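Local coordinates for protein putative superoxide reductase (PDB 3QZB) that probably catalyses the reduction of superoxide to hydrogen peroxide at a mononuclear iron centre, drawing its electrons from rubredoxin, at residues F24-H29 against E54-P58; K69-D75 against R117-A123; N59-H63 against G97-G101; I47-V51 against P107-T111; A35-K41 against Q137-E143. All blocks are in the same frame, centred on the assembly; numbering follows the deposited sequence. Where two conformers were deposited one is given.

In the fold
From the N terminus, the loop 24-29 supplies the first iron ligand. The chain then lays down 35-41 and strand 44-51 before contact 1 closes at 54-58, so contact 1 crosses contacts 4 and 5. Directly afterwards 59-63 opens contact 3, which shares the iron with contact 1 and closes at 97-101, having crossed contact 2. Contact 4 closes next at 107-111, pairing strands 44-51 and 103-115 in one sheet of the immunoglobulin-like sandwich. Contact 2 follows at 117-123, pairing two strands of the other sheet, and crosses contact 4, whose side chains it meets in the core. Contact 5 closes last, at the C terminus, with contacts 2, 3 and 4 nested inside it.

Contact 1 of 5, residues F24-H29 against E54-P58; sequences FKKEKH and EIPHP. With FE (Fe (III) ion), chain B.
K28, I55 and H57 carry this meeting of two irregular loops. CA atoms come nearest at K28-I55 (4.8 Å) and K25-E54 (6.3 Å). K28 CB lies 3.3 Å from I55 O; from there chi p, t, p, p carries CD to 3.6 Å from H57 CD2 and CE to 3.3 Å from P56 O. I55 (m, t) answers by pushing CD1 under the turn, 3.5 Å from both K25 O and K26 C. Beside it F24 sets CE2 3.4 Å from E54 CG, and a water joins F24 O (2.7 Å) to I55 N (3.1 Å). H57 (chi1 t) and H29 (chi1 m) converge on the iron, each NE2 2.2 Å from FE, with the ring planes at 70°. H63, C127 and H130 complete the four-histidine, one-cysteine site characteristic of superoxide reductases. E27 OE2 accepts from H29 N (3.0 Å) and ND1 (2.7 Å), while H57 ND1 donates to P58 O (2.7 Å). With each ND1 donating its proton, each NE2 is left with a lone pair for the iron; H29 NE2 and H57 NE2 lie 3.0 Å apart because both bind it, not because they bond to each other.

Contact 2 of 5, residues K69-D75 against R117-A123; sequences KVFFQPD and RSGTIIA
F72 (chi1 t, chi2 67°) points its ring tip at the residues leading into the opposing strand: CZ is 3.3 Å from R117 O, at the ring edge, and 3.6 Å from G119 CA. A CB on G119 would clash with that CZ and with Q73 O, so the glycine makes room for the phenylalanine. Strands 69-74 and 119-123 run antiparallel, their directions 162° apart and their axes 4.5 Å apart at closest. F71-I122 (CA-CA 5.0 Å) and Q73-T120 (5.0 Å) are hydrogen-bonded pairs, while V70-A123, F72-I121 and P74-G119 are non-hydrogen-bonded ones. The ladder reads F71 N to I122 O 2.8 Å, I122 N to F71 O 2.9 Å, Q73 N to T120 O 2.8 Å and T120 N to Q73 O 2.9 Å; past P74 it ends with D75 N to S118 O at 3.0 Å. One water touches Q73 OE1 (2.9 Å), D75 OD1 (2.7 Å) and T120 OG1 (2.8 Å). D75 also makes a salt bridge with K138, and Q73 NE2 donates to Y79 O. On the face with V70 and F72, V70 CG1 packs 3.9 Å from I121 CG2, and I121 and A123 reach strand 31-34. The face with F71 and Q73 meets a second subunit. Within the sheet, strand 81-87 flanks 65-74 and strand 131-141 flanks 119-127.

Contact 3 of 5, residues N59-H63 against G97-G101; sequences NTTEH and GPNIG. With FE (Fe (III) ion), chain B.
N99 sits at the third position of a type II turn, G97 to I100, with phi/psi of 67/16°, and its side chain (chi1 m, chi2 -60°) reaches over to the loop 59-63. There its amide works at both ends: OD1 accepts from T61 N (3.0 Å), and ND2 donates to E62 OE1 (2.8 Å, nearly straight). To meet it E62 curls back, chi1 m and chi2 p, and a water also ties E62 OE2 (3.1 Å) to N99 ND2 (3.0 Å). T61, chi1 m, turns OG1 to accept from N99 N at 3.1 Å; the same hydroxyl is hydrogen-bonded to H91 O. T61 and P98 are the closest CA pair, at 5.8 Å. T60 takes chi1 p, so that OG1 accepts from H63 N (3.0 Å), an ST motif, while T60 N donates to H63 O (2.9 Å). H63 (chi1 t) places NE2 2.2 Å from FE. The chemistry is thus polar and directional, fixing the turn to the loop just ahead of an iron ligand without any apolar core of its own.

Contact 4 of 5, residues I47-V51 against P107-T111; sequences IVVTV and PTVTT
Every backbone N and O that faces across between I47-V51 and P107-T111 finds a partner. I47 N gives to T111 O (2.8 Å) and T111 N to I47 O (2.9 Å); V49 N gives to V109 O (2.9 Å) and V109 N to V49 O (2.9 Å); V51 N closes the row on P107 O (3.0 Å). V51 O takes a hydrogen bond from a water at 2.8 Å that also lies 2.8 Å from T108 OG1. T111 OG1 is satisfied by Y86 OH, and on the far edge V48 and T50 bond to E34 and V32. The strands are antiparallel, 166° apart in direction, with axes 4.8 Å apart; V48-T110 (CA-CA 4.3 Å) and T50-T108 (4.4 Å) are the non-hydrogen-bonded pairs. V49 (chi1 t) sets CB 4.4 Å from V109 CG1 on the buried face, against I68 and A123. T110 also pairs antiparallel with a strand of a neighbouring subunit, so the sheet runs on across the interface. Such a sheet, one face on the core, is one half of an immunoglobulin-like beta-sandwich.

Contact 5 of 5, residues A35-K41 against Q137-E143; sequences APEKVKK and QKITVEE
A short parallel bridge at the end of the immunoglobulin-like sandwich joins strand 38-39 to strand 137-141, with K38 opposite T140 (CA-CA 4.5 Å) and V39 opposite V141 (5.0 Å). At A35 the link is wet: one water accepts from A35 N (3.1 Å) and from Q137 NE2 (3.0 Å). P36 O touches I139 CD1 at 3.4 Å, and a second water joins P36 O (2.8 Å) to Q137 NE2 (2.9 Å) and K138 O (2.8 Å). E37 has its CA-to-CB bond pointing away, but its O accepts from T140 N at 2.9 Å. K38, t and t before two off-rotamer torsions, brings NZ to E142 OE2 at 3.1 Å, a salt bridge whose hydrogen bond is weak. V39 carries the ladder: V39 N donates to T140 O and E142 N donates to V39 O, both at 2.9 Å. The V39 side chain (chi1 m) turns inward, CG2 3.8 Å from V141 CG2 and CG1 4.0 Å from I139 CD1, with V45 of strand 44-51 beside it. K40 NZ reaches E142 OE2 through a water (2.9 and 2.6 Å). Finally K41, extended, stops with NZ 4.6 Å from the C-terminal E143 OXT, a water between them at 2.8 Å from NZ and 2.7 Å from OXT.

Contact 1 of 5, residues F24-H29 against E54-P58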
# COMPACT_ATOMS: atom_id res chain seq x y z
N PHE A 24 23.70 -10.39 4.82
CA PHE A 24 23.12 -9.75 6.01
C PHE A 24 24.07 -9.66 7.20
O PHE A 24 23.88 -8.84 8.08
CB PHE A 24 21.80 -10.42 6.41
CG PHE A 24 21.96 -11.73 7.12
CD1 PHE A 24 22.08 -12.91 6.41
CD2 PHE A 24 22.04 -11.78 8.51
CE1 PHE A 24 22.22 -14.12 7.06
CE2 PHE A 24 22.21 -13.00 9.17
CZ PHE A 24 22.29 -14.16 8.45
N LYS A 25 25.10 -10.51 7.20
CA LYS A 25 26.12 -10.42 8.25
C LYS A 25 27.03 -9.21 8.08
O LYS A 25 27.80 -8.88 8.98
CB LYS A 25 26.94 -11.72 8.32
CG LYS A 25 26.07 -12.90 8.72
CD LYS A 25 26.82 -14.23 8.88
CE LYS A 25 25.83 -15.28 9.45
NZ LYS A 25 26.46 -16.60 9.78
N LYS A 26 27.00 -8.57 6.90
CA LYS A 26 27.83 -7.42 6.58
C LYS A 26 27.02 -6.16 6.32
O LYS A 26 27.58 -5.09 6.35
CB LYS A 26 28.66 -7.73 5.34
CG LYS A 26 29.66 -8.87 5.59
CD LYS A 26 30.52 -9.29 4.41
CE LYS A 26 31.49 -10.45 4.82
NZ LYS A 26 32.34 -10.99 3.70
N GLU A 27 25.73 -6.28 6.04
CA GLU A 27 24.92 -5.20 5.49
C GLU A 27 23.56 -5.17 6.18
O GLU A 27 22.74 -6.09 6.00
CB GLU A 27 24.78 -5.37 3.98
CG GLU A 27 23.82 -4.37 3.32
CD GLU A 27 24.12 -2.91 3.62
OE1 GLU A 27 25.19 -2.42 3.13
OE2 GLU A 27 23.32 -2.30 4.33
N LYS A 28 23.29 -4.12 6.97
CA LYS A 28 22.07 -3.97 7.72
C LYS A 28 20.81 -3.97 6.84
O LYS A 28 19.74 -4.30 7.35
CB LYS A 28 22.11 -2.68 8.53
CG LYS A 28 22.13 -1.40 7.73
CD LYS A 28 22.13 -0.13 8.54
CE LYS A 28 23.26 0.09 9.43
NZ LYS A 28 24.46 0.28 8.59
N HIS A 29 20.89 -3.56 5.58
CA HIS A 29 19.71 -3.40 4.78
C HIS A 29 19.14 -4.70 4.21
O HIS A 29 18.03 -4.67 3.68
CB HIS A 29 19.98 -2.45 3.62
CG HIS A 29 20.12 -1.03 4.02
ND1 HIS A 29 21.34 -0.40 4.19
CD2 HIS A 29 19.17 -0.13 4.33
CE1 HIS A 29 21.08 0.86 4.55
NE2 HIS A 29 19.78 1.04 4.68
N GLU A 54 20.68 -8.84 11.98
CA GLU A 54 21.92 -8.98 12.72
C GLU A 54 22.55 -7.64 12.99
O GLU A 54 23.04 -7.42 14.09
CB GLU A 54 22.84 -9.83 11.90
CG GLU A 54 22.56 -11.30 12.04
CD GLU A 54 23.46 -11.97 13.04
OE1 GLU A 54 23.50 -11.53 14.21
OE2 GLU A 54 24.14 -12.93 12.67
N ILE A 55 22.60 -6.77 12.00
CA ILE A 55 23.14 -5.43 12.14
C ILE A 55 21.97 -4.48 12.18
O ILE A 55 21.22 -4.39 11.21
CB ILE A 55 24.08 -5.01 10.99
CG1 ILE A 55 25.23 -6.02 10.86
CG2 ILE A 55 24.61 -3.59 11.26
CD1 ILE A 55 26.09 -5.85 9.67
N PRO A 56 21.79 -3.72 13.25
CA PRO A 56 20.61 -2.91 13.39
C PRO A 56 20.51 -1.79 12.35
O PRO A 56 21.52 -1.23 11.89
CB PRO A 56 20.75 -2.30 14.78
CG PRO A 56 21.95 -2.82 15.40
CD PRO A 56 22.64 -3.74 14.49
N HIS A 57 19.27 -1.48 11.98
CA HIS A 57 19.00 -0.35 11.11
C HIS A 57 18.27 0.71 11.92
O HIS A 57 17.37 0.41 12.69
CB HIS A 57 18.17 -0.77 9.87
CG HIS A 57 18.04 0.32 8.84
ND1 HIS A 57 17.16 1.38 9.00
CD2 HIS A 57 18.67 0.54 7.65
CE1 HIS A 57 17.28 2.21 7.97
NE2 HIS A 57 18.18 1.74 7.14
N PRO A 58 18.61 2.01 11.70
CA PRO A 58 17.86 3.08 12.37
C PRO A 58 16.38 3.08 12.13
O PRO A 58 15.90 2.57 11.08
CB PRO A 58 18.51 4.35 11.79
CG PRO A 58 19.89 3.94 11.42
CD PRO A 58 19.73 2.53 10.90
FE FE B . 18.88 2.88 5.36
O HOH W 1 21.66 -7.78 9.27

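Contact 2 of 5, residues K69-D75 against R117-A123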
# COMPACT_ATOMS: atom_id res chain seq x y z
N LYS A 69 8.12 -6.23 0.86
CA LYS A 69 7.13 -7.01 0.12
C LYS A 69 7.70 -8.34 -0.17
O LYS A 69 8.92 -8.54 -0.21
CB LYS A 69 6.53 -6.26 -1.08
CG LYS A 69 7.48 -5.94 -2.18
CD LYS A 69 6.78 -5.33 -3.40
CE LYS A 69 5.89 -4.12 -3.15
NZ LYS A 69 6.55 -2.99 -2.40
N VAL A 70 6.81 -9.33 -0.37
CA VAL A 70 7.20 -10.70 -0.61
C VAL A 70 6.53 -11.14 -1.92
O VAL A 70 5.37 -10.86 -2.15
CB VAL A 70 6.79 -11.59 0.53
CG1 VAL A 70 7.05 -13.11 0.23
CG2 VAL A 70 7.50 -11.18 1.84
N PHE A 71 7.31 -11.80 -2.76
CA PHE A 71 6.84 -12.44 -3.97
C PHE A 71 7.05 -13.96 -3.85
O PHE A 71 7.99 -14.42 -3.20
CB PHE A 71 7.58 -11.93 -5.21
CG PHE A 71 7.25 -10.48 -5.53
CD1 PHE A 71 6.18 -10.16 -6.35
CD2 PHE A 71 8.05 -9.45 -5.04
CE1 PHE A 71 5.87 -8.87 -6.63
CE2 PHE A 71 7.76 -8.10 -5.34
CZ PHE A 71 6.69 -7.83 -6.15
N PHE A 72 6.20 -14.68 -4.56
CA PHE A 72 6.36 -16.11 -4.74
C PHE A 72 6.50 -16.40 -6.23
O PHE A 72 5.67 -15.96 -7.03
CB PHE A 72 5.20 -16.89 -4.16
CG PHE A 72 5.36 -18.37 -4.22
CD1 PHE A 72 6.33 -19.01 -3.48
CD2 PHE A 72 4.59 -19.17 -5.06
CE1 PHE A 72 6.52 -20.39 -3.53
CE2 PHE A 72 4.79 -20.52 -5.11
CZ PHE A 72 5.73 -21.13 -4.34
N GLN A 73 7.54 -17.16 -6.58
CA GLN A 73 7.83 -17.55 -7.96
C GLN A 73 7.62 -19.07 -8.07
O GLN A 73 8.49 -19.81 -7.58
CB GLN A 73 9.25 -17.15 -8.34
CG GLN A 73 9.47 -16.96 -9.83
CD GLN A 73 9.32 -18.23 -10.59
OE1 GLN A 73 10.09 -19.17 -10.38
NE2 GLN A 73 8.35 -18.29 -11.48
N PRO A 74 6.53 -19.55 -8.67
CA PRO A 74 6.33 -21.00 -8.72
C PRO A 74 7.27 -21.62 -9.75
O PRO A 74 7.37 -21.11 -10.88
CB PRO A 74 4.87 -21.15 -9.14
CG PRO A 74 4.24 -19.79 -8.94
CD PRO A 74 5.36 -18.82 -9.17
N ASP A 75 7.89 -22.74 -9.41
CA ASP A 75 8.77 -23.40 -10.34
C ASP A 75 8.05 -23.68 -11.63
O ASP A 75 6.90 -24.17 -11.62
CB ASP A 75 9.28 -24.73 -9.77
CG ASP A 75 10.11 -24.63 -8.55
OD1 ASP A 75 10.58 -23.53 -8.21
OD2 ASP A 75 10.31 -25.72 -7.89
N ARG A 117 2.33 -25.51 -4.82
CA ARG A 117 3.41 -25.95 -5.65
C ARG A 117 4.72 -25.36 -5.14
O ARG A 117 4.73 -24.26 -4.61
CB ARG A 117 3.23 -25.52 -7.15
CG ARG A 117 1.85 -25.79 -7.79
CD ARG A 117 1.86 -25.87 -9.30
NE ARG A 117 2.30 -24.66 -9.99
CZ ARG A 117 1.50 -23.72 -10.50
NH1 ARG A 117 0.20 -23.64 -10.23
NH2 ARG A 117 2.05 -22.86 -11.30
N SER A 118 5.84 -26.03 -5.43
CA SER A 118 7.16 -25.56 -5.02
C SER A 118 7.55 -24.30 -5.77
O SER A 118 7.09 -24.04 -6.87
CB SER A 118 8.21 -26.62 -5.31
OG SER A 118 7.92 -27.79 -4.56
N GLY A 119 8.42 -23.49 -5.17
CA GLY A 119 8.82 -22.26 -5.76
C GLY A 119 9.90 -21.57 -4.98
O GLY A 119 10.61 -22.23 -4.20
N THR A 120 10.03 -20.27 -5.21
CA THR A 120 11.01 -19.41 -4.58
C THR A 120 10.32 -18.25 -3.94
O THR A 120 9.48 -17.60 -4.55
CB THR A 120 12.05 -18.93 -5.58
OG1 THR A 120 12.65 -20.06 -6.22
CG2 THR A 120 13.16 -18.13 -4.93
N ILE A 121 10.67 -17.98 -2.67
CA ILE A 121 10.24 -16.79 -1.93
C ILE A 121 11.27 -15.68 -2.20
O ILE A 121 12.46 -15.91 -2.04
CB ILE A 121 10.15 -17.08 -0.41
CG1 ILE A 121 9.19 -18.21 -0.10
CG2 ILE A 121 9.82 -15.79 0.37
CD1 ILE A 121 9.38 -18.83 1.30
N ILE A 122 10.82 -14.51 -2.62
CA ILE A 122 11.65 -13.33 -2.86
C ILE A 122 11.17 -12.21 -1.94
O ILE A 122 9.99 -11.88 -1.90
CB ILE A 122 11.61 -12.89 -4.33
CG1 ILE A 122 12.02 -14.01 -5.31
CG2 ILE A 122 12.53 -11.68 -4.52
CD1 ILE A 122 11.75 -13.65 -6.77
N ALA A 123 12.10 -11.67 -1.15
CA ALA A 123 11.82 -10.52 -0.30
C ALA A 123 12.48 -9.27 -0.93
O ALA A 123 13.64 -9.33 -1.37
CB ALA A 123 12.39 -10.74 1.10
O HOH W 2 11.29 -20.93 -8.45
O HOH W 3 4.35 -23.89 -12.72
O HOH W 4 5.50 -24.95 -9.26

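Contact 3 of 5, residues N59-H63 against G97-G101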
# COMPACT_ATOMS: atom_id res chain seq x y z
N ASN A 59 15.64 3.70 13.03
CA ASN A 59 14.22 3.95 12.78
C ASN A 59 13.93 5.32 13.36
O ASN A 59 13.39 5.49 14.44
CB ASN A 59 13.37 2.92 13.45
CG ASN A 59 11.94 2.98 12.99
OD1 ASN A 59 11.54 3.86 12.21
ND2 ASN A 59 11.13 2.01 13.48
N THR A 60 14.34 6.35 12.62
CA THR A 60 14.12 7.74 12.98
C THR A 60 13.18 8.37 11.97
O THR A 60 12.93 7.81 10.89
CB THR A 60 15.44 8.53 13.05
OG1 THR A 60 15.93 8.63 11.70
CG2 THR A 60 16.47 7.84 13.97
N THR A 61 12.71 9.59 12.26
CA THR A 61 11.89 10.24 11.34
C THR A 61 12.61 10.48 9.99
O THR A 61 12.02 10.37 8.93
CB THR A 61 11.39 11.57 11.97
OG1 THR A 61 10.67 11.32 13.21
CG2 THR A 61 10.53 12.40 11.01
N GLU A 62 13.91 10.77 10.05
CA GLU A 62 14.70 11.04 8.87
C GLU A 62 15.16 9.82 8.10
O GLU A 62 15.40 9.93 6.90
CB GLU A 62 15.94 11.91 9.26
CG GLU A 62 15.59 13.22 9.97
CD GLU A 62 15.15 13.11 11.47
OE1 GLU A 62 15.35 12.07 12.15
OE2 GLU A 62 14.65 14.16 11.98
N HIS A 63 15.30 8.68 8.79
CA HIS A 63 15.92 7.50 8.19
C HIS A 63 15.25 6.26 8.75
O HIS A 63 15.40 5.94 9.93
CB HIS A 63 17.41 7.46 8.48
CG HIS A 63 18.14 6.30 7.88
ND1 HIS A 63 19.32 5.84 8.41
CD2 HIS A 63 17.82 5.46 6.85
CE1 HIS A 63 19.71 4.79 7.71
NE2 HIS A 63 18.82 4.53 6.74
N GLY A 97 7.54 17.48 17.44
CA GLY A 97 8.82 17.42 16.75
C GLY A 97 9.16 16.05 16.26
O GLY A 97 8.59 15.01 16.65
N PRO A 98 10.12 15.96 15.33
CA PRO A 98 10.58 14.64 14.86
C PRO A 98 11.27 13.92 16.02
O PRO A 98 11.85 14.52 16.90
CB PRO A 98 11.60 14.97 13.75
CG PRO A 98 12.09 16.32 14.14
CD PRO A 98 10.91 17.05 14.74
N ASN A 99 11.12 12.61 16.02
CA ASN A 99 11.83 11.77 16.98
C ASN A 99 11.41 11.96 18.43
O ASN A 99 12.12 11.50 19.30
CB ASN A 99 13.38 11.88 16.82
CG ASN A 99 13.78 11.50 15.44
OD1 ASN A 99 13.51 10.36 15.01
ND2 ASN A 99 14.42 12.40 14.73
N ILE A 100 10.27 12.58 18.67
CA ILE A 100 9.71 12.57 20.04
C ILE A 100 8.24 12.08 20.02
O ILE A 100 7.54 12.22 21.02
CB ILE A 100 9.90 13.89 20.86
CG1 ILE A 100 9.12 14.98 20.14
CG2 ILE A 100 11.47 14.25 21.10
CD1 ILE A 100 9.12 16.30 21.05
N GLY A 101 7.78 11.44 18.95
CA GLY A 101 6.44 10.88 18.94
C GLY A 101 6.35 9.58 19.76
O GLY A 101 7.34 8.99 20.23
FE FE B . 18.88 2.88 5.36
O HOH W 5 15.58 15.14 14.74

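Contact 4 of 5, residues I47-V51 against P107-T111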
# COMPACT_ATOMS: atom_id res chain seq x y z
N ILE A 47 6.10 -17.13 7.21
CA ILE A 47 7.26 -16.48 6.64
C ILE A 47 7.53 -15.20 7.41
O ILE A 47 6.69 -14.32 7.51
CB ILE A 47 7.05 -16.14 5.15
CG1 ILE A 47 6.72 -17.38 4.32
CG2 ILE A 47 8.27 -15.42 4.58
CD1 ILE A 47 6.29 -17.04 2.86
N VAL A 48 8.72 -15.18 8.04
CA VAL A 48 9.18 -13.98 8.76
C VAL A 48 10.20 -13.29 7.87
O VAL A 48 11.11 -13.93 7.32
CB VAL A 48 9.79 -14.31 10.13
CG1 VAL A 48 10.06 -13.01 10.91
CG2 VAL A 48 8.88 -15.22 10.93
N VAL A 49 10.07 -11.97 7.73
CA VAL A 49 11.10 -11.20 7.01
C VAL A 49 11.48 -10.01 7.92
O VAL A 49 10.62 -9.34 8.47
CB VAL A 49 10.64 -10.68 5.66
CG1 VAL A 49 11.80 -10.04 4.93
CG2 VAL A 49 10.00 -11.79 4.82
N THR A 50 12.80 -9.84 8.10
CA THR A 50 13.34 -8.82 9.00
C THR A 50 14.47 -8.07 8.33
O THR A 50 15.37 -8.65 7.77
CB THR A 50 13.90 -9.50 10.26
OG1 THR A 50 12.91 -10.38 10.83
CG2 THR A 50 14.34 -8.49 11.31
N VAL A 51 14.41 -6.74 8.38
CA VAL A 51 15.58 -5.90 8.00
C VAL A 51 16.23 -5.48 9.33
O VAL A 51 15.57 -5.13 10.28
CB VAL A 51 15.14 -4.69 7.17
CG1 VAL A 51 16.32 -3.76 6.86
CG2 VAL A 51 14.48 -5.15 5.85
N PRO A 107 10.91 -2.85 11.24
CA PRO A 107 10.82 -3.54 9.94
C PRO A 107 11.00 -5.05 10.06
O PRO A 107 11.96 -5.65 9.63
CB PRO A 107 11.89 -2.90 9.10
CG PRO A 107 12.96 -2.57 10.10
CD PRO A 107 12.19 -2.12 11.35
N THR A 108 9.96 -5.63 10.67
CA THR A 108 9.83 -7.05 10.97
C THR A 108 8.40 -7.38 10.62
O THR A 108 7.49 -6.63 10.94
CB THR A 108 10.16 -7.36 12.47
OG1 THR A 108 11.43 -6.83 12.80
CG2 THR A 108 10.16 -8.89 12.71
N VAL A 109 8.19 -8.48 9.89
CA VAL A 109 6.82 -8.90 9.61
C VAL A 109 6.76 -10.43 9.55
O VAL A 109 7.65 -11.07 9.05
CB VAL A 109 6.25 -8.22 8.34
CG1 VAL A 109 7.00 -8.68 7.07
CG2 VAL A 109 4.71 -8.45 8.24
N THR A 110 5.63 -10.95 10.02
CA THR A 110 5.30 -12.37 9.81
C THR A 110 4.00 -12.42 9.02
O THR A 110 2.99 -11.85 9.40
CB THR A 110 5.08 -13.10 11.12
OG1 THR A 110 6.24 -12.91 11.95
CG2 THR A 110 4.85 -14.60 10.88
N THR A 111 4.06 -13.09 7.88
CA THR A 111 2.93 -13.34 6.98
C THR A 111 2.76 -14.86 6.83
O THR A 111 3.69 -15.63 7.11
CB THR A 111 3.18 -12.63 5.64
OG1 THR A 111 2.03 -12.66 4.80
CG2 THR A 111 4.31 -13.17 4.85
O HOH W 6 13.74 -5.31 12.36

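Contact 5 of 5, residues A35-K41 against Q137-E143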
# COMPACT_ATOMS: atom_id res chain seq x y z
N ALA A 35 11.80 -19.13 6.78
CA ALA A 35 10.68 -19.95 6.31
C ALA A 35 11.18 -21.39 6.31
O ALA A 35 12.36 -21.62 6.09
CB ALA A 35 10.26 -19.52 4.88
N PRO A 36 10.29 -22.36 6.47
CA PRO A 36 10.69 -23.77 6.38
C PRO A 36 11.22 -24.14 5.00
O PRO A 36 10.77 -23.61 3.99
CB PRO A 36 9.43 -24.53 6.70
CG PRO A 36 8.36 -23.60 6.75
CD PRO A 36 8.84 -22.18 6.65
N GLU A 37 12.09 -25.14 4.98
CA GLU A 37 12.61 -25.63 3.72
C GLU A 37 11.53 -26.38 2.91
O GLU A 37 11.52 -26.35 1.68
CB GLU A 37 13.78 -26.59 4.00
CG GLU A 37 14.39 -27.26 2.85
CD GLU A 37 15.69 -28.00 3.20
OE1 GLU A 37 15.85 -28.43 4.37
OE2 GLU A 37 16.51 -28.17 2.27
N LYS A 38 10.69 -27.12 3.62
CA LYS A 38 9.71 -27.99 2.95
C LYS A 38 8.43 -27.98 3.77
O LYS A 38 8.47 -27.97 5.00
CB LYS A 38 10.26 -29.42 2.84
CG LYS A 38 9.32 -30.42 2.12
CD LYS A 38 10.02 -31.78 1.93
CE LYS A 38 9.64 -32.81 3.05
NZ LYS A 38 8.45 -33.74 2.76
N VAL A 39 7.29 -27.95 3.06
CA VAL A 39 5.98 -27.89 3.67
C VAL A 39 5.02 -28.83 2.96
O VAL A 39 5.28 -29.26 1.84
CB VAL A 39 5.42 -26.45 3.64
CG1 VAL A 39 6.36 -25.51 4.42
CG2 VAL A 39 5.20 -25.97 2.21
N LYS A 40 3.91 -29.13 3.63
CA LYS A 40 2.85 -29.92 3.02
C LYS A 40 2.01 -29.05 2.11
O LYS A 40 1.91 -27.82 2.25
CB LYS A 40 1.95 -30.53 4.10
CG LYS A 40 2.69 -31.46 5.04
CD LYS A 40 1.82 -31.95 6.18
CE LYS A 40 2.57 -33.00 7.06
NZ LYS A 40 3.86 -32.54 7.64
N LYS A 41 1.34 -29.69 1.16
CA LYS A 41 0.46 -28.97 0.25
C LYS A 41 -0.68 -28.30 0.97
O LYS A 41 -1.38 -28.90 1.76
CB LYS A 41 -0.07 -29.96 -0.81
CG LYS A 41 -0.81 -29.32 -1.96
CD LYS A 41 -1.34 -30.34 -2.97
CE LYS A 41 -2.26 -29.71 -4.01
NZ LYS A 41 -2.74 -30.67 -5.07
N GLN A 137 14.83 -17.36 -1.29
CA GLN A 137 14.99 -18.69 -0.67
C GLN A 137 14.02 -19.65 -1.37
O GLN A 137 12.84 -19.35 -1.49
CB GLN A 137 14.61 -18.61 0.87
CG GLN A 137 14.82 -19.73 1.68
CD GLN A 137 14.80 -19.31 3.04
OE1 GLN A 137 15.57 -18.38 3.43
NE2 GLN A 137 13.97 -19.92 3.78
N LYS A 138 14.51 -20.84 -1.72
CA LYS A 138 13.65 -21.89 -2.23
C LYS A 138 12.75 -22.46 -1.15
O LYS A 138 13.16 -22.56 0.01
CB LYS A 138 14.52 -23.01 -2.76
CG LYS A 138 13.86 -24.01 -3.68
CD LYS A 138 13.70 -23.38 -5.09
CE LYS A 138 12.92 -24.27 -6.08
NZ LYS A 138 11.59 -24.74 -5.52
N ILE A 139 11.55 -22.90 -1.53
CA ILE A 139 10.66 -23.67 -0.64
C ILE A 139 10.10 -24.82 -1.47
O ILE A 139 9.65 -24.66 -2.61
CB ILE A 139 9.59 -22.80 0.04
CG1 ILE A 139 8.83 -23.60 1.10
CG2 ILE A 139 8.71 -22.11 -1.02
CD1 ILE A 139 8.05 -22.72 2.08
N THR A 140 10.15 -26.01 -0.86
CA THR A 140 9.65 -27.22 -1.52
C THR A 140 8.28 -27.54 -0.90
O THR A 140 8.10 -27.51 0.34
CB THR A 140 10.61 -28.37 -1.26
OG1 THR A 140 11.87 -28.06 -1.87
CG2 THR A 140 10.09 -29.68 -1.85
N VAL A 141 7.30 -27.85 -1.74
CA VAL A 141 5.96 -28.18 -1.31
C VAL A 141 5.69 -29.62 -1.74
O VAL A 141 5.94 -29.99 -2.89
CB VAL A 141 4.94 -27.22 -1.95
CG1 VAL A 141 3.54 -27.57 -1.51
CG2 VAL A 141 5.31 -25.75 -1.57
N GLU A 142 5.17 -30.42 -0.85
CA GLU A 142 4.76 -31.79 -1.17
C GLU A 142 3.79 -31.80 -2.33
O GLU A 142 2.95 -30.92 -2.48
CB GLU A 142 4.12 -32.46 0.03
CG GLU A 142 5.08 -32.80 1.14
CD GLU A 142 4.54 -33.57 2.30
OE1 GLU A 142 3.30 -33.72 2.40
OE2 GLU A 142 5.36 -33.96 3.15
N GLU A 143 3.92 -32.79 -3.18
CA GLU A 143 3.09 -32.92 -4.37
C GLU A 143 1.77 -33.63 -4.12
O GLU A 143 1.65 -34.35 -3.14
CB GLU A 143 3.86 -33.61 -5.46
CG GLU A 143 5.11 -32.85 -5.87
CD GLU A 143 5.86 -33.66 -6.96
OE1 GLU A 143 5.46 -33.64 -8.03
OE2 GLU A 143 6.82 -34.41 -6.74
OXT GLU A 143 0.89 -33.45 -5.00
O HOH W 7 14.89 -19.63 6.62
O HOH W 8 12.09 -21.70 2.49
O HOH W 9 13.31 -26.05 -0.45
O HOH W 10 5.20 -34.24 5.75
O HOH W 11 1.04 -32.64 1.28
O HOH W 12 -0.31 -31.37 -6.30